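Local coordinates for protein aminotransferase, class III (Deinococcus radiodurans, PDB 3I4J) that probably catalyses pyridoxal phosphate-dependent transamination, transferring amino groups as class-III aminotransferases do, at residues A202-L207 with Q345-G350; Q111-R116 with T190-M195. The protein carries 1 engineered substitution. All coordinates share one frame; numbering follows the deposited sequence.

Contact 1 (A202-L207 with Q345-G350); sequences ASDAAL and QVRGTG
Arg347 reaches from strand 343-349 to the turn at Asp204-Leu207, its guanidinium held by polar bonds along one edge. Arg347 NH2 makes a salt bridge to Asp204 OD1 (2.7 Å), meeting the carboxylate on its anti side with the two flat groups 52° apart. Arg347 NH2 also donates to Ala205 O at 2.7 Å, near the guanidinium plane but from above the carbonyl plane; Arg347 NE adds a weak bond to Ala205 O at 3.1 Å. The chain reaches there by a bend at chi3 (-62°) after an extended chi2. Leu207 packs over one face of the Arg347 guanidinium: its CA lies 3.8 Å above the centre, and its CD1 comes to 3.4 Å from Arg347 NH1. Farther along the strand, one water bridges Ala206 O and Thr349 OG1, 2.7 Å from each. The buried Asp204 carboxylate has further partners, Lys165 in a salt bridge and His400 in a weak hydrogen bond, which should favour its ionised form. The contact joins this type II turn, closed by Leu207 N to Asp204 O and probably part of the large domain, to an outer strand of the C-terminal antiparallel sheet, consistent with the two-domain plan of fold-type I pyridoxal phosphate enzymes.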
loop_
_atom_site.group_PDB
_atom_site.type_symbol
_atom_site.label_atom_id
_atom_site.label_comp_id
_atom_site.label_asym_id
_atom_site.label_seq_id
_atom_site.Cartn_x
_atom_site.Cartn_y
_atom_site.Cartn_z
ATOM N N ALA C 202 -2.596 6.648 -18.549
ATOM C CA ALA C 202 -2.242 5.522 -19.407
ATOM C C ALA C 202 -3.314 5.045 -20.387
ATOM O O ALA C 202 -3.004 4.745 -21.538
ATOM C CB ALA C 202 -1.781 4.353 -18.541
ATOM N N SER C 203 -4.564 4.973 -19.938
ATOM C CA SER C 203 -5.662 4.503 -20.787
ATOM C C SER C 203 -5.774 5.215 -22.135
ATOM O O SER C 203 -6.065 4.587 -23.153
ATOM C CB SER C 203 -6.991 4.618 -20.035
ATOM O OG SER C 203 -7.265 5.963 -19.690
ATOM N N ASP C 204 -5.559 6.526 -22.137
ATOM C CA ASP C 204 -5.620 7.320 -23.357
ATOM C C ASP C 204 -4.673 8.484 -23.103
ATOM O O ASP C 204 -5.098 9.577 -22.733
ATOM C CB ASP C 204 -7.036 7.845 -23.597
ATOM C CG ASP C 204 -7.316 8.114 -25.064
ATOM O OD1 ASP C 204 -6.422 8.635 -25.763
ATOM O OD2 ASP C 204 -8.438 7.810 -25.518
ATOM N N ALA C 205 -3.387 8.212 -23.300
ATOM C CA ALA C 205 -2.304 9.160 -23.064
ATOM C C ALA C 205 -2.587 10.656 -23.141
ATOM O O ALA C 205 -2.643 11.241 -24.221
ATOM C CB ALA C 205 -1.120 8.818 -23.974
ATOM N N ALA C 206 -2.745 11.265 -21.969
ATOM C CA ALA C 206 -2.954 12.701 -21.843
ATOM C C ALA C 206 -4.184 13.303 -22.506
ATOM O O ALA C 206 -4.192 14.493 -22.827
ATOM C CB ALA C 206 -1.705 13.437 -22.321
ATOM N N LEU C 207 -5.219 12.499 -22.712
ATOM C CA LEU C 207 -6.445 13.020 -23.313
ATOM C C LEU C 207 -7.045 14.032 -22.341
ATOM O O LEU C 207 -7.233 13.734 -21.162
ATOM C CB LEU C 207 -7.449 11.893 -23.558
ATOM C CG LEU C 207 -8.790 12.373 -24.125
ATOM C CD1 LEU C 207 -8.556 12.977 -25.504
ATOM C CD2 LEU C 207 -9.772 11.212 -24.208
ATOM N N GLN C 345 -1.222 11.670 -33.316
ATOM C CA GLN C 345 -1.637 12.797 -32.501
ATOM C C GLN C 345 -0.671 13.012 -31.346
ATOM O O GLN C 345 -0.113 12.057 -30.803
ATOM C CB GLN C 345 -3.052 12.552 -31.963
ATOM C CG GLN C 345 -3.597 13.660 -31.076
ATOM C CD GLN C 345 -5.083 13.505 -30.807
ATOM O OE1 GLN C 345 -5.552 12.427 -30.436
ATOM N NE2 GLN C 345 -5.834 14.586 -30.989
ATOM N N VAL C 346 -0.467 14.277 -30.997
ATOM C CA VAL C 346 0.412 14.654 -29.899
ATOM C C VAL C 346 -0.402 15.539 -28.965
ATOM O O VAL C 346 -1.091 16.457 -29.413
ATOM C CB VAL C 346 1.653 15.424 -30.404
ATOM C CG1 VAL C 346 1.226 16.651 -31.189
ATOM C CG2 VAL C 346 2.526 15.833 -29.226
ATOM N N ARG C 347 -0.324 15.260 -27.668
ATOM C CA ARG C 347 -1.086 16.014 -26.681
ATOM C C ARG C 347 -0.289 16.261 -25.414
ATOM O O ARG C 347 0.619 15.502 -25.086
ATOM C CB ARG C 347 -2.356 15.244 -26.311
ATOM C CG ARG C 347 -3.223 14.884 -27.494
ATOM C CD ARG C 347 -4.461 14.105 -27.085
ATOM N NE ARG C 347 -4.152 12.827 -26.450
ATOM C CZ ARG C 347 -4.881 11.725 -26.608
ATOM N NH1 ARG C 347 -5.953 11.744 -27.388
ATOM N NH2 ARG C 347 -4.547 10.606 -25.980
ATOM N N GLY C 348 -0.647 17.317 -24.695
ATOM C CA GLY C 348 0.042 17.611 -23.455
ATOM C C GLY C 348 -0.604 18.691 -22.615
ATOM O O GLY C 348 -1.122 19.680 -23.138
ATOM N N THR C 349 -0.600 18.478 -21.305
ATOM C CA THR C 349 -1.128 19.443 -20.348
ATOM C C THR C 349 -0.042 19.455 -19.278
ATOM O O THR C 349 0.107 18.488 -18.537
ATOM C CB THR C 349 -2.471 18.981 -19.720
ATOM O OG1 THR C 349 -3.452 18.795 -20.748
ATOM C CG2 THR C 349 -2.990 20.036 -18.763
ATOM N N GLY C 350 0.727 20.538 -19.209
ATOM C CA GLY C 350 1.815 20.585 -18.247
ATOM C C GLY C 350 2.812 19.508 -18.659
ATOM O O GLY C 350 3.104 19.361 -19.845
HETATM O O HOH W 1 -3.211 17.005 -22.750
#

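Contact 2 (Q111-R116 with T190-M195); sequences QYHVER and TVAAFM
His113 leaves helix 98-115 with CG beside its backbone N (chi1 -66°) and its imidazole turned to chi2 123°, which carries the ND1-CE1 side of the ring to the backbone and methyl of Ala192. His113 ND1 lies 3.5 Å from Ala192 CB, and His113 CE1 approaches Ala192 CA at 3.4 Å. The modelled approach of CE1 to Ala192 O is too tight to be trusted, so the exact seating of the ring there is doubtful. No hydrogen bond joins the two segments; they meet by van der Waals packing of a small side chain and its backbone against the ND1-CE1 edge of the imidazole. Ala192 carries helix-like backbone angles near the start of its strand and so interrupts the regular pleat where the histidine arrives.

Within the helix, Tyr112 lays its edge over one face of the imidazole, Tyr112 CD2 standing 3.4 Å above the His113 ring plane and toward the rim. Arg116, just past the helix end, lays CD 3.4 Å above the Tyr112 ring. Gln111 NE2 donates to Glu115 OE2 (3.1 Å, 159°), a link one helical turn long. Ile227, on the neighbouring strand 227-231, touches both His113 and Tyr112, while Arg121 bonds to Val191 O and also packs on His113.

The weak hydrogen bond of His113 NE2 to Gly225 O, a carbonyl that can only accept, is consistent with a proton on NE2; in a neutral ring ND1 would then be the unprotonated nitrogen, and it lies beside Ala192 CA and CB.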
loop_
_atom_site.group_PDB
_atom_site.type_symbol
_atom_site.label_atom_id
_atom_site.label_comp_id
_atom_site.label_asym_id
_atom_site.label_seq_id
_atom_site.Cartn_x
_atom_site.Cartn_y
_atom_site.Cartn_z
ATOM N N GLN C 111 -21.124 6.074 1.462
ATOM C CA GLN C 111 -21.504 6.337 2.848
ATOM C C GLN C 111 -22.177 7.695 3.023
ATOM O O GLN C 111 -23.120 7.831 3.797
ATOM C CB GLN C 111 -20.291 6.268 3.778
ATOM C CG GLN C 111 -20.680 6.469 5.239
ATOM C CD GLN C 111 -19.539 6.229 6.201
ATOM O OE1 GLN C 111 -18.450 5.811 5.803
ATOM N NE2 GLN C 111 -19.785 6.488 7.482
ATOM N N TYR C 112 -21.681 8.697 2.308
ATOM C CA TYR C 112 -22.238 10.044 2.386
ATOM C C TYR C 112 -23.757 10.039 2.183
ATOM O O TYR C 112 -24.503 10.607 2.982
ATOM C CB TYR C 112 -21.578 10.932 1.328
ATOM C CG TYR C 112 -22.155 12.329 1.217
ATOM C CD1 TYR C 112 -21.843 13.312 2.155
ATOM C CD2 TYR C 112 -23.004 12.667 0.161
ATOM C CE1 TYR C 112 -22.362 14.606 2.045
ATOM C CE2 TYR C 112 -23.528 13.956 0.040
ATOM C CZ TYR C 112 -23.202 14.919 0.985
ATOM O OH TYR C 112 -23.703 16.197 0.867
ATOM N N HIS C 113 -24.213 9.394 1.116
ATOM C CA HIS C 113 -25.642 9.345 0.827
ATOM C C HIS C 113 -26.429 8.479 1.797
ATOM O O HIS C 113 -27.584 8.778 2.112
ATOM C CB HIS C 113 -25.849 8.891 -0.615
ATOM C CG HIS C 113 -25.343 9.883 -1.612
ATOM N ND1 HIS C 113 -24.402 9.570 -2.569
ATOM C CD2 HIS C 113 -25.591 11.208 -1.745
ATOM C CE1 HIS C 113 -24.091 10.661 -3.246
ATOM N NE2 HIS C 113 -24.797 11.669 -2.766
ATOM N N VAL C 114 -25.809 7.407 2.278
ATOM C CA VAL C 114 -26.471 6.529 3.232
ATOM C C VAL C 114 -26.711 7.267 4.552
ATOM O O VAL C 114 -27.776 7.136 5.165
ATOM C CB VAL C 114 -25.628 5.259 3.499
ATOM C CG1 VAL C 114 -26.159 4.528 4.729
ATOM C CG2 VAL C 114 -25.681 4.340 2.282
ATOM N N GLU C 115 -25.727 8.051 4.978
ATOM C CA GLU C 115 -25.833 8.808 6.223
ATOM C C GLU C 115 -26.940 9.852 6.134
ATOM O O GLU C 115 -27.579 10.178 7.138
ATOM C CB GLU C 115 -24.518 9.523 6.536
ATOM C CG GLU C 115 -23.329 8.619 6.837
ATOM C CD GLU C 115 -23.506 7.807 8.107
ATOM O OE1 GLU C 115 -24.348 8.192 8.946
ATOM O OE2 GLU C 115 -22.791 6.789 8.271
ATOM N N ARG C 116 -27.153 10.378 4.933
ATOM C CA ARG C 116 -28.173 11.399 4.713
ATOM C C ARG C 116 -29.565 10.819 4.482
ATOM O O ARG C 116 -30.512 11.555 4.196
ATOM C CB ARG C 116 -27.783 12.284 3.523
ATOM C CG ARG C 116 -26.477 13.037 3.703
ATOM C CD ARG C 116 -26.165 13.841 2.458
ATOM N NE ARG C 116 -27.200 14.841 2.223
ATOM C CZ ARG C 116 -27.364 15.499 1.084
ATOM N NH1 ARG C 116 -26.555 15.264 0.060
ATOM N NH2 ARG C 116 -28.339 16.388 0.967
ATOM N N THR C 190 -30.562 7.403 -8.275
ATOM C CA THR C 190 -29.875 6.129 -8.068
ATOM C C THR C 190 -28.362 6.320 -8.139
ATOM O O THR C 190 -27.599 5.378 -7.922
ATOM C CB THR C 190 -30.281 5.086 -9.134
ATOM O OG1 THR C 190 -29.790 5.490 -10.422
ATOM C CG2 THR C 190 -31.803 4.954 -9.196
ATOM N N VAL C 191 -27.930 7.544 -8.427
ATOM C CA VAL C 191 -26.502 7.832 -8.558
ATOM C C VAL C 191 -25.832 8.469 -7.347
ATOM O O VAL C 191 -26.305 9.465 -6.799
ATOM C CB VAL C 191 -26.239 8.729 -9.787
ATOM C CG1 VAL C 191 -24.744 8.962 -9.960
ATOM C CG2 VAL C 191 -26.823 8.080 -11.023
ATOM N N ALA C 192 -24.696 7.898 -6.955
ATOM C CA ALA C 192 -23.949 8.401 -5.817
ATOM C C ALA C 192 -22.839 9.363 -6.216
ATOM O O ALA C 192 -22.583 10.347 -5.526
ATOM C CB ALA C 192 -23.356 7.231 -5.023
ATOM N N ALA C 193 -22.172 9.095 -7.333
ATOM C CA ALA C 193 -21.065 9.956 -7.728
ATOM C C ALA C 193 -20.652 9.837 -9.182
ATOM O O ALA C 193 -21.143 8.987 -9.924
ATOM C CB ALA C 193 -19.844 9.652 -6.838
ATOM N N PHE C 194 -19.746 10.728 -9.567
ATOM C CA PHE C 194 -19.145 10.743 -10.893
ATOM C C PHE C 194 -17.666 10.915 -10.613
ATOM O O PHE C 194 -17.259 11.884 -9.960
ATOM C CB PHE C 194 -19.627 11.920 -11.745
ATOM C CG PHE C 194 -18.810 12.124 -12.998
ATOM C CD1 PHE C 194 -18.698 11.109 -13.947
ATOM C CD2 PHE C 194 -18.120 13.314 -13.209
ATOM C CE1 PHE C 194 -17.906 11.274 -15.088
ATOM C CE2 PHE C 194 -17.328 13.488 -14.347
ATOM C CZ PHE C 194 -17.221 12.465 -15.286
ATOM N N MET C 195 -16.862 9.968 -11.088
ATOM C CA MET C 195 -15.424 10.024 -10.883
ATOM C C MET C 195 -14.706 10.073 -12.228
ATOM O O MET C 195 -15.043 9.329 -13.152
ATOM C CB MET C 195 -14.953 8.796 -10.073
ATOM C CG MET C 195 -13.451 8.785 -9.754
ATOM S SD MET C 195 -12.957 7.483 -8.555
ATOM C CE MET C 195 -13.428 6.017 -9.429
#

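Strand 191-196 connects the two contacts: contact 2 packs helix 98-115 against its first residues, and the loop that follows it supplies the 202-207 side of contact 1. Their centres are 30 Å apart and their nearest atoms about 11 Å, without touching. Contact 2 is internal to what is probably the large domain, joining a helix to the mixed sheet, whereas contact 1 joins that domain's loop to the C-terminal sheet. In fold-type I enzymes the cofactor generally lies at the carboxyl ends of the central parallel strands, so contact 2 is probably remote from it; the 202-207 loop follows such an end, though nothing here places contact 1 against the cofactor.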